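Local coordinates for protein FI20010p1 (Drosophila melanogaster, PDB 7CFB) that probably acts in piRNA-guided silencing, where its extended Tudor domain is thought to take part in assembling the piRNA amplification complex with the Piwi protein Aub, at residues L19-E27 against E88-G96; E132-T141 against K233-K241. All coordinates share one frame; numbering follows the deposited sequence.

Interaction 1 of 2, residues L19-E27 against E88-G96; sequences LLPPKGGTE and ELDQLPDYG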
loop_
_atom_site.group_PDB
_atom_site.type_symbol
_atom_site.label_atom_id
_atom_site.label_comp_id
_atom_site.label_asym_id
_atom_site.label_seq_id
_atom_site.Cartn_x
_atom_site.Cartn_y
_atom_site.Cartn_z
ATOM N N LEU A 19 -19.020 7.668 7.180
ATOM C CA LEU A 19 -18.180 7.627 8.392
ATOM C C LEU A 19 -18.013 9.039 8.932
ATOM O O LEU A 19 -17.997 9.955 8.169
ATOM C CB LEU A 19 -16.813 7.072 8.025
ATOM C CG LEU A 19 -16.755 5.604 7.640
ATOM C CD1 LEU A 19 -15.455 5.339 6.916
ATOM C CD2 LEU A 19 -16.870 4.723 8.867
ATOM N N LEU A 20 -17.874 9.181 10.237
ATOM C CA LEU A 20 -17.636 10.525 10.798
ATOM C C LEU A 20 -16.243 11.017 10.386
ATOM O O LEU A 20 -15.305 10.256 10.421
ATOM C CB LEU A 20 -17.793 10.461 12.316
ATOM C CG LEU A 20 -19.234 10.309 12.787
ATOM C CD1 LEU A 20 -19.316 9.603 14.119
ATOM C CD2 LEU A 20 -19.920 11.648 12.847
ATOM N N PRO A 21 -16.095 12.300 10.019
ATOM C CA PRO A 21 -14.821 12.861 9.632
ATOM C C PRO A 21 -13.786 12.868 10.756
ATOM O O PRO A 21 -14.134 12.926 11.877
ATOM C CB PRO A 21 -15.174 14.320 9.380
ATOM C CG PRO A 21 -16.579 14.266 8.910
ATOM C CD PRO A 21 -17.187 13.223 9.803
ATOM N N PRO A 22 -12.487 12.856 10.425
ATOM C CA PRO A 22 -11.453 12.853 11.433
ATOM C C PRO A 22 -11.546 14.057 12.375
ATOM O O PRO A 22 -11.823 15.123 11.940
ATOM C CB PRO A 22 -10.169 13.001 10.617
ATOM C CG PRO A 22 -10.526 12.497 9.274
ATOM C CD PRO A 22 -11.982 12.811 9.074
ATOM N N LYS A 23 -11.345 13.802 13.661
ATOM C CA LYS A 23 -11.429 14.854 14.685
ATOM C C LYS A 23 -10.121 15.617 14.678
ATOM O O LYS A 23 -10.138 16.782 14.983
ATOM C CB LYS A 23 -11.689 14.248 16.061
ATOM C CG LYS A 23 -13.108 13.757 16.287
ATOM C CD LYS A 23 -13.167 12.436 17.019
ATOM C CE LYS A 23 -14.557 12.087 17.506
ATOM N NZ LYS A 23 -14.522 10.995 18.508
ATOM N N GLY A 24 -9.032 14.958 14.341
ATOM C CA GLY A 24 -7.752 15.675 14.349
ATOM C C GLY A 24 -6.744 15.178 13.342
ATOM O O GLY A 24 -7.113 14.462 12.446
ATOM N N GLY A 25 -5.517 15.648 13.496
ATOM C CA GLY A 25 -4.366 15.294 12.662
ATOM C C GLY A 25 -4.060 16.363 11.653
ATOM O O GLY A 25 -4.944 17.113 11.330
ATOM N N THR A 26 -2.844 16.368 11.143
ATOM C CA THR A 26 -2.438 17.369 10.145
ATOM C C THR A 26 -2.584 16.812 8.727
ATOM O O THR A 26 -2.058 15.772 8.461
ATOM C CB THR A 26 -0.985 17.768 10.383
ATOM O OG1 THR A 26 -0.793 18.221 11.725
ATOM C CG2 THR A 26 -0.520 18.792 9.381
ATOM N N GLU A 27 -3.318 17.505 7.870
ATOM C CA GLU A 27 -3.483 17.072 6.470
ATOM C C GLU A 27 -2.153 17.242 5.747
ATOM O O GLU A 27 -1.476 18.197 6.016
ATOM C CB GLU A 27 -4.562 17.896 5.797
ATOM C CG GLU A 27 -5.934 17.662 6.370
ATOM C CD GLU A 27 -6.984 18.442 5.619
ATOM O OE1 GLU A 27 -7.197 18.167 4.445
ATOM O OE2 GLU A 27 -7.539 19.323 6.215
ATOM N N GLU A 88 -14.874 -3.143 13.549
ATOM C CA GLU A 88 -15.325 -2.181 12.527
ATOM C C GLU A 88 -15.401 -0.800 13.179
ATOM O O GLU A 88 -15.644 -0.729 14.351
ATOM C CB GLU A 88 -16.617 -2.656 11.877
ATOM C CG GLU A 88 -17.070 -1.812 10.714
ATOM C CD GLU A 88 -18.318 -2.279 9.985
ATOM O OE1 GLU A 88 -18.651 -3.466 10.057
ATOM O OE2 GLU A 88 -18.921 -1.457 9.329
ATOM N N LEU A 89 -15.153 0.247 12.408
ATOM C CA LEU A 89 -15.132 1.632 12.917
ATOM C C LEU A 89 -16.232 2.460 12.263
ATOM O O LEU A 89 -16.594 2.173 11.169
ATOM C CB LEU A 89 -13.788 2.245 12.525
ATOM C CG LEU A 89 -12.579 1.845 13.353
ATOM C CD1 LEU A 89 -11.355 2.566 12.838
ATOM C CD2 LEU A 89 -12.798 2.167 14.810
ATOM N N ASP A 90 -16.749 3.436 12.987
ATOM C CA ASP A 90 -17.733 4.388 12.431
ATOM C C ASP A 90 -17.134 5.793 12.479
ATOM O O ASP A 90 -17.733 6.682 11.974
ATOM C CB ASP A 90 -19.100 4.242 13.086
ATOM C CG ASP A 90 -19.977 3.280 12.306
ATOM O OD1 ASP A 90 -20.514 3.693 11.259
ATOM O OD2 ASP A 90 -20.084 2.116 12.733
ATOM N N GLN A 91 -15.977 5.944 13.128
ATOM C CA GLN A 91 -15.310 7.271 13.227
ATOM C C GLN A 91 -13.958 7.189 12.510
ATOM O O GLN A 91 -13.085 6.440 12.990
ATOM C CB GLN A 91 -15.133 7.672 14.692
ATOM C CG GLN A 91 -14.116 8.785 14.903
ATOM C CD GLN A 91 -14.627 10.121 14.422
ATOM O OE1 GLN A 91 -15.482 10.744 15.049
ATOM N NE2 GLN A 91 -14.103 10.574 13.295
ATOM N N LEU A 92 -13.795 7.928 11.407
ATOM C CA LEU A 92 -12.524 7.863 10.669
ATOM C C LEU A 92 -11.426 8.250 11.645
ATOM O O LEU A 92 -11.572 9.213 12.311
ATOM C CB LEU A 92 -12.570 8.864 9.514
ATOM C CG LEU A 92 -13.063 8.301 8.189
ATOM C CD1 LEU A 92 -13.465 9.397 7.240
ATOM C CD2 LEU A 92 -12.008 7.418 7.577
ATOM N N PRO A 93 -10.270 7.579 11.672
ATOM C CA PRO A 93 -9.155 8.020 12.482
ATOM C C PRO A 93 -8.539 9.333 11.979
ATOM O O PRO A 93 -8.750 9.769 10.903
ATOM C CB PRO A 93 -8.124 6.905 12.336
ATOM C CG PRO A 93 -8.953 5.720 11.995
ATOM C CD PRO A 93 -10.027 6.275 11.098
ATOM N N ASP A 94 -7.671 9.920 12.775
ATOM C CA ASP A 94 -7.053 11.206 12.378
ATOM C C ASP A 94 -6.200 11.080 11.121
ATOM O O ASP A 94 -5.677 10.018 10.814
ATOM C CB ASP A 94 -6.090 11.727 13.432
ATOM C CG ASP A 94 -6.753 12.118 14.730
ATOM O OD1 ASP A 94 -7.949 12.229 14.747
ATOM O OD2 ASP A 94 -6.039 12.294 15.687
ATOM N N TYR A 95 -6.020 12.207 10.456
ATOM C CA TYR A 95 -5.132 12.249 9.276
ATOM C C TYR A 95 -3.747 11.770 9.705
ATOM O O TYR A 95 -3.224 12.178 10.732
ATOM C CB TYR A 95 -5.054 13.670 8.727
ATOM C CG TYR A 95 -6.369 14.243 8.278
ATOM C CD1 TYR A 95 -6.961 13.817 7.114
ATOM C CD2 TYR A 95 -7.027 15.192 9.019
ATOM C CE1 TYR A 95 -8.169 14.322 6.700
ATOM C CE2 TYR A 95 -8.244 15.702 8.629
ATOM C CZ TYR A 95 -8.816 15.262 7.463
ATOM O OH TYR A 95 -9.995 15.753 7.045
ATOM N N GLY A 96 -3.206 10.848 8.931
ATOM C CA GLY A 96 -1.880 10.271 9.166
ATOM C C GLY A 96 -1.920 9.034 10.034
ATOM O O GLY A 96 -0.940 8.343 10.077
HETATM O O HOH W 1 -10.625 11.328 14.327
HETATM O O HOH W 2 -1.075 13.962 11.312
#
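Leu-19 opens the contact by laying CB against CG of Leu-92 (3.9 Å) while its CD2 reaches the carbonyl of Leu-89. The contact illustrates how chain from near the N-terminus lies along the antiparallel Tudor sheet: residues 19-27 run parallel to the loop that follows strand 87-89. At Leu-20 the two backbones form a single parallel bridge around Gln-91, with Leu-20 N bonded to Asp-90 O (3.0 Å) and Leu-20 O receiving Leu-92 N. Gln-91 secures the next step. Its CG lies anti to the backbone N (chi1 163°) and the chain then folds back at chi2 (72°), bringing NE2 over the carbonyl plane of Pro-21 O (2.7 Å). The same NE2 also reaches Leu-92 O, so the amide has little freedom to rotate. Pro-22 CD sits beside Leu-92 CB, and the Lys-23 chain lies obliquely across the Gln-91 amide. A water ties Lys-23 N to Leu-92 O and Asp-94 OD1. Gly-24 N approaches Asp-94 OD1 from above the carboxylate plane (3.0 Å), whereas Gly-24 O accepts Tyr-95 N. Another water joins Thr-26 N to Tyr-95 O. Glu-27, its OE1 bonded to Ser-117 N, completes a sandwich of the Tyr-95 ring: Pro-22 CG makes a CH-pi contact over one face, toward the rim, and Glu-27 CG another over the centre of the opposite face, 3.7 Å from the centroid.

Interaction 2 of 2, residues E132-T141 against K233-K241; sequences EHIHFDGNET and KAVLGFRPK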
loop_
_atom_site.group_PDB
_atom_site.type_symbol
_atom_site.label_atom_id
_atom_site.label_comp_id
_atom_site.label_asym_id
_atom_site.label_seq_id
_atom_site.Cartn_x
_atom_site.Cartn_y
_atom_site.Cartn_z
ATOM N N GLU A 132 -0.261 3.004 -3.304
ATOM C CA GLU A 132 -1.280 3.601 -4.203
ATOM C C GLU A 132 -2.058 4.710 -3.500
ATOM O O GLU A 132 -2.414 4.538 -2.318
ATOM C CB GLU A 132 -2.316 2.552 -4.584
ATOM C CG GLU A 132 -1.788 1.499 -5.523
ATOM C CD GLU A 132 -2.873 0.494 -5.835
ATOM O OE1 GLU A 132 -3.969 0.605 -5.249
ATOM O OE2 GLU A 132 -2.624 -0.403 -6.664
ATOM N N HIS A 133 -2.306 5.801 -4.225
ATOM C CA HIS A 133 -3.137 6.895 -3.680
ATOM C C HIS A 133 -4.520 6.697 -4.273
ATOM O O HIS A 133 -4.595 6.407 -5.426
ATOM C CB HIS A 133 -2.548 8.265 -3.977
ATOM C CG HIS A 133 -1.190 8.448 -3.412
ATOM N ND1 HIS A 133 -0.978 8.980 -2.194
ATOM C CD2 HIS A 133 0.020 8.144 -3.903
ATOM C CE1 HIS A 133 0.292 9.011 -1.946
ATOM N NE2 HIS A 133 0.921 8.495 -2.962
ATOM N N ILE A 134 -5.548 6.706 -3.448
ATOM C CA ILE A 134 -6.935 6.492 -3.925
ATOM C C ILE A 134 -7.859 7.511 -3.273
ATOM O O ILE A 134 -7.517 8.035 -2.247
ATOM C CB ILE A 134 -7.396 5.069 -3.603
ATOM C CG1 ILE A 134 -7.294 4.782 -2.111
ATOM C CG2 ILE A 134 -6.635 4.048 -4.419
ATOM C CD1 ILE A 134 -8.610 4.816 -1.439
ATOM N N HIS A 135 -8.981 7.773 -3.909
ATOM C CA HIS A 135 -9.993 8.670 -3.329
ATOM C C HIS A 135 -10.852 7.852 -2.365
ATOM O O HIS A 135 -11.221 6.757 -2.703
ATOM C CB HIS A 135 -10.808 9.338 -4.424
ATOM C CG HIS A 135 -11.792 10.283 -3.855
ATOM N ND1 HIS A 135 -11.425 11.456 -3.297
ATOM C CD2 HIS A 135 -13.118 10.207 -3.719
ATOM C CE1 HIS A 135 -12.479 12.071 -2.861
ATOM N NE2 HIS A 135 -13.509 11.335 -3.109
ATOM N N PHE A 136 -11.125 8.387 -1.195
ATOM C CA PHE A 136 -11.925 7.673 -0.185
ATOM C C PHE A 136 -13.214 8.461 0.018
ATOM O O PHE A 136 -13.176 9.536 0.594
ATOM C CB PHE A 136 -11.073 7.534 1.073
ATOM C CG PHE A 136 -11.648 6.749 2.217
ATOM C CD1 PHE A 136 -12.402 7.366 3.187
ATOM C CD2 PHE A 136 -11.358 5.413 2.372
ATOM C CE1 PHE A 136 -12.890 6.649 4.262
ATOM C CE2 PHE A 136 -11.853 4.699 3.441
ATOM C CZ PHE A 136 -12.618 5.318 4.385
ATOM N N ASP A 137 -14.318 7.869 -0.404
ATOM C CA ASP A 137 -15.661 8.490 -0.353
ATOM C C ASP A 137 -16.122 8.747 1.072
ATOM O O ASP A 137 -16.766 9.717 1.272
ATOM C CB ASP A 137 -16.692 7.626 -1.045
ATOM C CG ASP A 137 -16.596 7.757 -2.532
ATOM O OD1 ASP A 137 -16.144 8.781 -2.965
ATOM O OD2 ASP A 137 -16.954 6.841 -3.202
ATOM N N GLY A 138 -15.790 7.867 2.000
ATOM C CA GLY A 138 -16.251 7.961 3.391
ATOM C C GLY A 138 -17.392 7.003 3.664
ATOM O O GLY A 138 -17.914 7.021 4.739
ATOM N N ASN A 139 -17.782 6.215 2.679
ATOM C CA ASN A 139 -18.850 5.203 2.833
ATOM C C ASN A 139 -18.208 3.820 2.944
ATOM O O ASN A 139 -18.920 2.865 3.041
ATOM C CB ASN A 139 -19.767 5.215 1.611
ATOM C CG ASN A 139 -19.001 4.877 0.360
ATOM O OD1 ASN A 139 -17.793 4.870 0.371
ATOM N ND2 ASN A 139 -19.677 4.583 -0.724
ATOM N N GLU A 140 -16.875 3.760 2.864
ATOM C CA GLU A 140 -16.121 2.475 2.888
ATOM C C GLU A 140 -16.189 1.803 4.265
ATOM O O GLU A 140 -16.214 2.526 5.281
ATOM C CB GLU A 140 -14.667 2.708 2.471
ATOM C CG GLU A 140 -14.513 3.110 1.015
ATOM C CD GLU A 140 -14.575 4.606 0.762
ATOM O OE1 GLU A 140 -14.884 5.353 1.711
ATOM O OE2 GLU A 140 -14.314 5.021 -0.385
ATOM N N THR A 141 -16.215 0.464 4.275
ATOM C CA THR A 141 -16.222 -0.339 5.513
ATOM C C THR A 141 -14.789 -0.333 6.038
ATOM O O THR A 141 -13.936 -0.858 5.360
ATOM C CB THR A 141 -16.611 -1.778 5.189
ATOM O OG1 THR A 141 -17.976 -1.736 4.815
ATOM C CG2 THR A 141 -16.426 -2.710 6.356
ATOM N N LYS A 233 -11.890 -0.384 -9.990
ATOM C CA LYS A 233 -11.083 0.163 -8.878
ATOM C C LYS A 233 -10.678 1.614 -9.136
ATOM O O LYS A 233 -10.858 2.396 -8.246
ATOM C CB LYS A 233 -9.855 -0.707 -8.643
ATOM C CG LYS A 233 -8.922 -0.205 -7.557
ATOM C CD LYS A 233 -7.618 -0.952 -7.591
ATOM C CE LYS A 233 -6.540 -0.302 -6.767
ATOM N NZ LYS A 233 -7.099 0.128 -5.475
ATOM N N ALA A 234 -10.227 1.941 -10.339
ATOM C CA ALA A 234 -9.841 3.330 -10.649
ATOM C C ALA A 234 -11.052 4.250 -10.559
ATOM O O ALA A 234 -10.907 5.351 -10.122
ATOM C CB ALA A 234 -9.218 3.387 -12.005
ATOM N N VAL A 235 -12.200 3.788 -11.011
ATOM C CA VAL A 235 -13.396 4.658 -11.020
ATOM C C VAL A 235 -14.034 4.791 -9.635
ATOM O O VAL A 235 -14.306 5.898 -9.245
ATOM C CB VAL A 235 -14.403 4.134 -12.056
ATOM C CG1 VAL A 235 -15.737 4.853 -11.986
ATOM C CG2 VAL A 235 -13.841 4.200 -13.450
ATOM N N LEU A 236 -14.310 3.686 -8.958
ATOM C CA LEU A 236 -15.077 3.728 -7.688
ATOM C C LEU A 236 -14.224 3.523 -6.431
ATOM O O LEU A 236 -14.779 3.556 -5.374
ATOM C CB LEU A 236 -16.128 2.623 -7.756
ATOM C CG LEU A 236 -17.171 2.752 -8.858
ATOM C CD1 LEU A 236 -18.006 1.487 -8.957
ATOM C CD2 LEU A 236 -18.043 3.961 -8.611
ATOM N N GLY A 237 -12.929 3.297 -6.543
ATOM C CA GLY A 237 -12.152 2.998 -5.335
ATOM C C GLY A 237 -12.603 1.693 -4.713
ATOM O O GLY A 237 -12.896 0.784 -5.438
ATOM N N PHE A 238 -12.630 1.598 -3.400
ATOM C CA PHE A 238 -13.056 0.331 -2.760
ATOM C C PHE A 238 -14.552 0.412 -2.496
ATOM O O PHE A 238 -15.005 1.401 -2.065
ATOM C CB PHE A 238 -12.263 0.032 -1.494
ATOM C CG PHE A 238 -10.858 -0.456 -1.697
ATOM C CD1 PHE A 238 -10.506 -1.201 -2.799
ATOM C CD2 PHE A 238 -9.885 -0.160 -0.779
ATOM C CE1 PHE A 238 -9.212 -1.648 -2.969
ATOM C CE2 PHE A 238 -8.593 -0.602 -0.950
ATOM C CZ PHE A 238 -8.261 -1.351 -2.040
ATOM N N ARG A 239 -15.268 -0.652 -2.768
ATOM C CA ARG A 239 -16.729 -0.602 -2.602
ATOM C C ARG A 239 -17.140 -1.062 -1.222
ATOM O O ARG A 239 -16.609 -2.012 -0.732
ATOM C CB ARG A 239 -17.433 -1.341 -3.727
ATOM C CG ARG A 239 -17.603 -0.448 -4.938
ATOM C CD ARG A 239 -16.652 -0.918 -6.001
ATOM N NE ARG A 239 -17.310 -1.879 -6.843
ATOM C CZ ARG A 239 -16.683 -2.662 -7.675
ATOM N NH1 ARG A 239 -15.372 -2.605 -7.756
ATOM N NH2 ARG A 239 -17.360 -3.494 -8.433
ATOM N N PRO A 240 -18.147 -0.434 -0.625
ATOM C CA PRO A 240 -18.587 -0.772 0.706
ATOM C C PRO A 240 -19.345 -2.089 0.850
ATOM O O PRO A 240 -19.651 -2.714 -0.126
ATOM C CB PRO A 240 -19.603 0.312 1.039
ATOM C CG PRO A 240 -19.345 1.376 0.043
ATOM C CD PRO A 240 -18.918 0.632 -1.196
ATOM N N LYS A 241 -19.629 -2.472 2.099
ATOM C CA LYS A 241 -20.364 -3.733 2.391
ATOM C C LYS A 241 -19.536 -4.925 1.899
ATOM O O LYS A 241 -19.075 -5.695 2.767
ATOM C CB LYS A 241 -21.745 -3.712 1.728
ATOM C CG LYS A 241 -21.773 -4.145 0.268
ATOM C CD LYS A 241 -23.135 -3.993 -0.376
ATOM C CE LYS A 241 -23.112 -4.224 -1.872
ATOM N NZ LYS A 241 -22.586 -5.567 -2.212
HETATM O O HOH W 3 -12.239 3.907 -1.896
HETATM O O HOH W 4 -15.063 -0.901 1.753
#
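Glu-132 runs straight beyond CG (chi2 179°), and Lys-233 is extended up to CE, which lies alongside Glu-132 OE1; the turn at chi4 (44°) then carries NZ back toward Ile-134 CG2. NZ of Lys-233 and OE1 of Glu-132 still form a salt bridge of 3.2 Å. Here the C-terminal tail packs on an edge strand of the Tudor sheet: strand 132-136 and the turn after it face helix 233-236 and the irregular chain that follows. Gly-237 N still bonds to Lys-233 O, but positive phi at this first residue after the helix breaks the helical path and leads the chain along the turn.

The middle of the contact is water-mediated. Glu-140 bends at chi2, and its two oxygens use their syn lone pairs to take the backbone N-H groups of Asp-137 (OE2, 2.8 Å) and Gly-138 (OE1, 2.7 Å), closing the turn on itself. OE1 also rests over the centre of the Phe-136 ring, and OE2 accepts from a water that donates to His-135 O and accepts from Phe-238 N. A second water links Thr-141 N with Arg-239 O. Beyond it, Pro-240 CB packs against Asn-139 O (3.3 Å), and Lys-241 N makes a long bond to Thr-141 OG1 (3.3 Å), less certain because Lys-241 is poorly ordered.

With two N-H groups and a water around it, the Glu-140 carboxylate is probably ionised. An ion pair joins helix to strand, while the tail meets the turn through two waters, proline packing and one direct bond.

Interactions 1 and 2 lie with centres about 16 Å apart and meet where residues 19-27 pass the turn after strand 132-136. Leu-19 N lies 2.8 Å from Gly-138 O, a probable hydrogen bond, and Leu-19 CD1 packs on Glu-140 O at 3.3 Å. Leu-92 CD2 touches Phe-136 CE1 at 3.5 Å, so the loop of interaction 1 shares a hydrophobic layer with the strand of interaction 2. Both contacts reach the same antiparallel sheet, which is met by residues 19-27 near the start of the chain and by residues 233-241 at its end. The structure is of the apo form, with no ligand to relate them to.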